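Local coordinates for heme-binding protein A (Haemophilus parasuis 29755, PDB 3TPA) that probably binds glutathione as a family 5 solute-binding protein, although its name refers to heme, at residues Phe396-Arg399 / Thr400-Gly403; Gln429-Ile432 / Pro433-Tyr437; Pro368-Thr371 / Ala372-Ile375. The protein carries 1 engineered substitution. One frame throughout, in Å; residues are numbered along the deposited sequence. Where two conformers were deposited one is given.

Contact 1 (Phe396-Arg399 / Thr400-Gly403); sequences FNKR and TREG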
loop_
_atom_site.group_PDB
_atom_site.type_symbol
_atom_site.label_atom_id
_atom_site.label_comp_id
_atom_site.label_asym_id
_atom_site.label_seq_id
_atom_site.Cartn_x
_atom_site.Cartn_y
_atom_site.Cartn_z
ATOM N N PHE A 396 20.017 6.804 9.229
ATOM C CA PHE A 396 19.403 5.546 9.642
ATOM C C PHE A 396 19.182 4.670 8.419
ATOM O O PHE A 396 19.584 3.510 8.378
ATOM C CB PHE A 396 18.075 5.858 10.342
ATOM C CG PHE A 396 17.235 4.645 10.673
ATOM C CD1 PHE A 396 17.510 3.873 11.785
ATOM C CD2 PHE A 396 16.137 4.310 9.877
ATOM C CE1 PHE A 396 16.718 2.766 12.097
ATOM C CE2 PHE A 396 15.339 3.213 10.176
ATOM C CZ PHE A 396 15.627 2.445 11.293
ATOM N N ASN A 397 18.554 5.247 7.406
ATOM C CA ASN A 397 18.281 4.518 6.174
ATOM C C ASN A 397 19.505 4.186 5.332
ATOM O O ASN A 397 19.616 3.080 4.830
ATOM C CB ASN A 397 17.264 5.269 5.319
ATOM C CG ASN A 397 15.867 5.148 5.868
ATOM O OD1 ASN A 397 15.476 4.083 6.342
ATOM N ND2 ASN A 397 15.113 6.235 5.828
ATOM N N LYS A 398 20.410 5.140 5.157
ATOM C CA LYS A 398 21.551 4.908 4.275
ATOM C C LYS A 398 22.529 3.910 4.886
ATOM O O LYS A 398 23.032 3.024 4.207
ATOM C CB LYS A 398 22.265 6.213 3.921
ATOM C CG LYS A 398 23.349 6.041 2.878
ATOM C CD LYS A 398 24.024 7.368 2.571
ATOM C CE LYS A 398 25.058 7.201 1.461
ATOM N NZ LYS A 398 25.897 8.416 1.300
ATOM N N ARG A 399 22.781 4.027 6.179
ATOM C CA ARG A 399 23.736 3.107 6.796
ATOM C C ARG A 399 23.138 1.739 7.071
ATOM O O ARG A 399 23.859 0.781 7.318
ATOM C CB ARG A 399 24.322 3.693 8.074
ATOM C CG ARG A 399 25.066 4.982 7.844
ATOM C CD ARG A 399 25.565 5.537 9.146
ATOM N NE ARG A 399 25.974 6.921 8.988
ATOM C CZ ARG A 399 26.557 7.633 9.941
ATOM N NH1 ARG A 399 26.803 7.080 11.117
ATOM N NH2 ARG A 399 26.900 8.888 9.712
ATOM N N THR A 400 21.816 1.650 7.048
ATOM C CA THR A 400 21.174 0.352 7.142
ATOM C C THR A 400 21.343 -0.367 5.801
ATOM O O THR A 400 21.795 -1.514 5.762
ATOM C CB THR A 400 19.688 0.462 7.528
ATOM O OG1 THR A 400 19.578 0.852 8.901
ATOM C CG2 THR A 400 18.991 -0.878 7.355
ATOM N N ARG A 401 20.983 0.316 4.708
ATOM C CA ARG A 401 21.140 -0.249 3.374
ATOM C C ARG A 401 22.581 -0.710 3.140
ATOM O O ARG A 401 22.820 -1.746 2.526
ATOM C CB ARG A 401 20.705 0.764 2.305
ATOM C CG ARG A 401 19.223 1.133 2.386
ATOM C CD ARG A 401 18.776 2.012 1.220
ATOM N NE ARG A 401 19.275 3.383 1.313
ATOM C CZ ARG A 401 18.537 4.433 1.671
ATOM N NH1 ARG A 401 17.256 4.286 1.975
ATOM N NH2 ARG A 401 19.076 5.642 1.719
ATOM N N GLU A 402 23.539 0.051 3.652
ATOM C CA GLU A 402 24.951 -0.284 3.462
ATOM C C GLU A 402 25.492 -1.356 4.400
ATOM O O GLU A 402 26.641 -1.761 4.276
ATOM C CB GLU A 402 25.805 0.978 3.563
ATOM C CG GLU A 402 25.559 1.945 2.419
ATOM C CD GLU A 402 26.179 3.290 2.674
ATOM O OE1 GLU A 402 26.682 3.494 3.798
ATOM O OE2 GLU A 402 26.153 4.137 1.757
ATOM N N GLY A 403 24.677 -1.817 5.344
ATOM C CA GLY A 403 25.098 -2.919 6.204
ATOM C C GLY A 403 25.910 -2.548 7.433
ATOM O O GLY A 403 26.601 -3.390 8.002
#

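Contact 2 (Gln429-Ile432 / Pro433-Tyr437); sequences QANI and PGTNY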
loop_
_atom_site.group_PDB
_atom_site.type_symbol
_atom_site.label_atom_id
_atom_site.label_comp_id
_atom_site.label_asym_id
_atom_site.label_seq_id
_atom_site.Cartn_x
_atom_site.Cartn_y
_atom_site.Cartn_z
ATOM N N GLN A 429 18.315 -11.242 -3.463
ATOM C CA GLN A 429 19.718 -10.876 -3.586
ATOM C C GLN A 429 19.846 -9.555 -4.333
ATOM O O GLN A 429 20.746 -8.770 -4.075
ATOM C CB GLN A 429 20.505 -11.956 -4.322
ATOM C CG GLN A 429 22.003 -11.764 -4.224
ATOM C CD GLN A 429 22.770 -13.060 -4.383
ATOM O OE1 GLN A 429 23.659 -13.371 -3.587
ATOM N NE2 GLN A 429 22.431 -13.825 -5.415
ATOM N N ALA A 430 18.936 -9.311 -5.263
ATOM C CA ALA A 430 19.060 -8.149 -6.124
ATOM C C ALA A 430 18.863 -6.835 -5.378
ATOM O O ALA A 430 19.229 -5.769 -5.882
ATOM C CB ALA A 430 18.098 -8.253 -7.313
ATOM N N ASN A 431 18.289 -6.917 -4.173
ATOM C CA ASN A 431 18.034 -5.742 -3.373
ATOM C C ASN A 431 19.074 -5.540 -2.274
ATOM O O ASN A 431 18.795 -4.950 -1.237
ATOM C CB ASN A 431 16.597 -5.776 -2.843
ATOM C CG ASN A 431 15.584 -5.576 -3.949
ATOM O OD1 ASN A 431 15.738 -4.686 -4.767
ATOM N ND2 ASN A 431 14.554 -6.414 -3.991
ATOM N N ILE A 432 20.283 -6.041 -2.513
ATOM C CA ILE A 432 21.429 -5.733 -1.651
ATOM C C ILE A 432 22.526 -5.063 -2.477
ATOM O O ILE A 432 22.933 -5.603 -3.497
ATOM C CB ILE A 432 22.068 -7.000 -1.043
ATOM C CG1 ILE A 432 21.030 -7.917 -0.395
ATOM C CG2 ILE A 432 23.141 -6.619 -0.036
ATOM C CD1 ILE A 432 21.594 -9.313 -0.085
ATOM N N PRO A 433 22.996 -3.881 -2.051
ATOM C CA PRO A 433 22.482 -3.064 -0.948
ATOM C C PRO A 433 21.165 -2.437 -1.372
ATOM O O PRO A 433 21.048 -2.028 -2.526
ATOM C CB PRO A 433 23.552 -1.972 -0.782
ATOM C CG PRO A 433 24.739 -2.420 -1.615
ATOM C CD PRO A 433 24.153 -3.253 -2.711
ATOM N N GLY A 434 20.188 -2.372 -0.474
ATOM C CA GLY A 434 18.878 -1.852 -0.835
ATOM C C GLY A 434 17.806 -2.255 0.155
ATOM O O GLY A 434 18.013 -2.227 1.366
ATOM N N THR A 435 16.655 -2.657 -0.356
ATOM C CA THR A 435 15.518 -2.891 0.533
ATOM C C THR A 435 15.656 -4.186 1.334
ATOM O O THR A 435 14.893 -4.423 2.263
ATOM C CB THR A 435 14.198 -2.878 -0.241
ATOM O OG1 THR A 435 14.331 -3.710 -1.404
ATOM C CG2 THR A 435 13.866 -1.446 -0.680
ATOM N N ASN A 436 16.632 -5.016 0.977
ATOM C CA ASN A 436 16.885 -6.261 1.697
ATOM C C ASN A 436 17.912 -5.904 2.744
ATOM O O ASN A 436 19.126 -6.046 2.539
ATOM C CB ASN A 436 17.362 -7.369 0.725
ATOM C CG ASN A 436 17.761 -8.670 1.428
ATOM O OD1 ASN A 436 17.916 -8.710 2.644
ATOM N ND2 ASN A 436 17.960 -9.744 0.641
ATOM N N TYR A 437 17.411 -5.382 3.862
ATOM C CA TYR A 437 18.250 -4.859 4.935
ATOM C C TYR A 437 19.074 -5.973 5.579
ATOM O O TYR A 437 20.259 -5.795 5.848
ATOM C CB TYR A 437 17.386 -4.215 6.003
ATOM C CG TYR A 437 16.728 -2.916 5.597
ATOM C CD1 TYR A 437 17.081 -2.266 4.430
ATOM C CD2 TYR A 437 15.775 -2.323 6.413
ATOM C CE1 TYR A 437 16.494 -1.071 4.074
ATOM C CE2 TYR A 437 15.185 -1.128 6.068
ATOM C CZ TYR A 437 15.552 -0.502 4.897
ATOM O OH TYR A 437 14.957 0.694 4.560
HETATM O O HOH W 1 12.985 -3.030 -3.625
HETATM O O HOH W 2 16.671 -2.215 -3.460
#

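Contact 3 (Pro368-Thr371 / Ala372-Ile375); sequences PRRT and AEII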
loop_
_atom_site.group_PDB
_atom_site.type_symbol
_atom_site.label_atom_id
_atom_site.label_comp_id
_atom_site.label_asym_id
_atom_site.label_seq_id
_atom_site.Cartn_x
_atom_site.Cartn_y
_atom_site.Cartn_z
ATOM N N PRO A 368 8.735 2.833 17.615
ATOM C CA PRO A 368 9.954 2.031 17.475
ATOM C C PRO A 368 10.803 2.093 18.744
ATOM O O PRO A 368 11.424 1.092 19.096
ATOM C CB PRO A 368 10.693 2.712 16.315
ATOM C CG PRO A 368 9.660 3.488 15.584
ATOM C CD PRO A 368 8.648 3.894 16.594
ATOM N N ARG A 369 10.820 3.242 19.425
ATOM C CA ARG A 369 11.631 3.404 20.628
ATOM C C ARG A 369 11.214 2.411 21.704
ATOM O O ARG A 369 12.049 1.746 22.309
ATOM C CB ARG A 369 11.542 4.844 21.152
ATOM C CG ARG A 369 12.246 5.101 22.487
ATOM C CD ARG A 369 13.763 5.047 22.384
ATOM N NE ARG A 369 14.289 5.892 21.317
ATOM C CZ ARG A 369 15.584 6.128 21.133
ATOM N NH1 ARG A 369 15.992 6.893 20.134
ATOM N NH2 ARG A 369 16.475 5.593 21.954
ATOM N N ARG A 370 9.912 2.310 21.938
ATOM C CA ARG A 370 9.419 1.370 22.948
ATOM C C ARG A 370 9.597 -0.079 22.512
ATOM O O ARG A 370 9.893 -0.941 23.331
ATOM C CB ARG A 370 7.957 1.634 23.315
ATOM C CG ARG A 370 7.429 0.654 24.370
ATOM C CD ARG A 370 7.999 0.966 25.754
ATOM N NE ARG A 370 7.438 0.118 26.802
ATOM C CZ ARG A 370 6.208 0.242 27.297
ATOM N NH1 ARG A 370 5.383 1.176 26.838
ATOM N NH2 ARG A 370 5.797 -0.576 28.255
ATOM N N THR A 371 9.394 -0.348 21.226
ATOM C CA THR A 371 9.710 -1.649 20.653
ATOM C C THR A 371 11.155 -2.000 21.021
ATOM O O THR A 371 11.432 -3.039 21.609
ATOM C CB THR A 371 9.584 -1.626 19.107
ATOM O OG1 THR A 371 8.267 -1.211 18.725
ATOM C CG2 THR A 371 9.869 -3.011 18.516
ATOM N N ALA A 372 12.079 -1.107 20.696
ATOM C CA ALA A 372 13.492 -1.364 20.966
ATOM C C ALA A 372 13.772 -1.631 22.454
ATOM O O ALA A 372 14.585 -2.490 22.800
ATOM C CB ALA A 372 14.353 -0.203 20.454
ATOM N N GLU A 373 13.116 -0.876 23.331
ATOM C CA GLU A 373 13.367 -0.996 24.771
ATOM C C GLU A 373 12.933 -2.353 25.309
ATOM O O GLU A 373 13.627 -2.966 26.122
ATOM C CB GLU A 373 12.647 0.125 25.542
ATOM C CG GLU A 373 13.338 1.461 25.451
ATOM C CD GLU A 373 12.492 2.601 25.984
ATOM O OE1 GLU A 373 11.334 2.356 26.390
ATOM O OE2 GLU A 373 12.983 3.751 25.983
ATOM N N ILE A 374 11.773 -2.816 24.862
ATOM C CA ILE A 374 11.238 -4.099 25.326
ATOM C C ILE A 374 12.177 -5.221 24.918
ATOM O O ILE A 374 12.545 -6.099 25.715
ATOM C CB ILE A 374 9.836 -4.361 24.732
ATOM C CG1 ILE A 374 8.808 -3.439 25.390
ATOM C CG2 ILE A 374 9.422 -5.831 24.905
ATOM C CD1 ILE A 374 7.531 -3.348 24.633
ATOM N N ILE A 375 12.590 -5.178 23.663
ATOM C CA ILE A 375 13.510 -6.181 23.141
ATOM C C ILE A 375 14.852 -6.131 23.864
ATOM O O ILE A 375 15.373 -7.156 24.265
ATOM C CB ILE A 375 13.692 -6.010 21.628
ATOM C CG1 ILE A 375 12.492 -6.618 20.911
ATOM C CG2 ILE A 375 14.949 -6.689 21.159
ATOM C CD1 ILE A 375 11.892 -5.701 19.886
#

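Contact 1 (Phe396-Arg399 / Thr400-Gly403)
The side chain of T400 turns back along the last turns of its helix to meet the carbonyl of F396, OG1 donating to F396 O over 2.7 Å. OG1 reaches that oxygen because it lies beside the backbone N, anti to the carbonyl carbon (chi1 -72°); T400 N gives the same F396 O only a weak bond at 3.2 Å. Threonine suits this buried place: its hydroxyl is satisfied by F396 O and by Y410 OH, while CG2 is left for packing on Y437. On the outer side R401 folds over the backbone, bending at chi3 (-73°) in one of its two deposited conformers. N397 O lies 3.5 Å above the centre of the R401 guanidinium plane, and R401 NH1 comes to 3.5 Å from N397 CB. This is the C-terminal end of helix 393-401, closed by a Schellman motif: G403, the first residue to leave helical angles, has a positive phi (85°) that glycine adopts easily. One step along, the long chains of K398 and E402 pass aslant, OE2 of E402 lying 3.3 Å from CE of K398. Their charged atoms, K398 NZ and E402 OE2, stay 4.3 Å apart, beyond a salt bridge, and the backbone bond E402 N to K398 O (3.1 Å) carries the turn.

Contact 2 (Gln429-Ile432 / Pro433-Tyr437)
N431 and N436 are joined by the bond from N436 N to N431 O, 3.1 Å long and fairly straight (158° at the hydrogen), its donor tilted from the carbonyl plane. This closes the turn between them. Beside it the side chains of N431 and T435 pass at a slant, T435 OG1 standing 3.4 Å from N431 CB. Two waters fill out the polar meeting: one donates to N431 OD1 at 2.9 Å and accepts from T435 N, while the other donates to T435 OG1 at 2.7 Å and holds N431 OD1 weakly. Beyond them N431 ND2 is tied to F424 O and T435 OG1 to P425 O. On the other flank the amide of N436 lies against the isoleucine, N436 ND2 being 3.7 Å from I432 CG1. With CG anti to its backbone N (chi1 175°), the buried amide extends to W440 O and S428 O, which take its ND2, so asparagine can satisfy backbone at two places. The path of the chain also depends on a cis peptide bond before P433 and on G434, at a phi of 162°, where a CB would be jammed against the preceding carbonyl and would run into N431 O. N436 itself centres an inverse gamma turn. The whole loop joins helix 420-427 to helix 443-453, and Y437 carries it against helix 393-401.

Contact 3 (Pro368-Thr371 / Ala372-Ile375)
E373 reaches back along the preceding turn of its helix to R369 and R370. Its CB lies 3.7 Å from both R369 O and R370 O. CG, which the first torsion (chi1 -77°) sets beside the backbone N, comes closer to the first of these, 3.4 Å from R369 O. The chain then runs extended; CD still lies near R369 O, and the carboxylate divides its approach: OE1 of E373 faces CD of R370 at 3.7 Å, and OE2 of E373 faces CG of R369 at 3.8 Å. Both meetings are with methylenes rather than guanidinium nitrogens. R370 crosses the glutamate at about a right angle, leaving R370 NE 4.5 Å from E373 OE1, while R369, in the conformer given, sends its NH1 to T390 OG1. T371 and I375 run alongside each other in the same direction, with T371 CG2 3.6 Å from I375 CD1; their methyl groups lie on the buried side, where both side chains touch helix 298-306. Backbone i to i+4 bonds, among them the nearly straight one from I375 N to T371 O (3.2 Å), hold the turn. The segments open helix 368-381, the crossover of a beta-alpha-beta unit with strands 351-356 and 384-389; P368 suits its first turn, where the backbone N needs no i-4 acceptor. Opposite charges thus probably attract weakly on the helix's more exposed side, while backbone bonds and apolar packing hold the turn.

Contacts 1 and 3 are both partly buried turns of helices, taken at opposite ends: 396-403 closes helix 393-401, whereas 368-375 opens helix 368-381. Contact 2 is a surface loop, built on side-chain amides, waters and one turn-closing bond instead of a run of helical ones. Contacts 1 and 2 touch directly, with T400 CG2 packed on the ring of Y437 and R401 O against P433 CB, so the loop lies upon the helix end. Contact 3 stands apart, about 7 Å from contact 1 at the nearest atoms, although strand 407-413 borders both: T409 on one, Y410 on the other. In contacts 1 and 3 the charged chains lie on the more exposed sides and form no salt bridge within the contact.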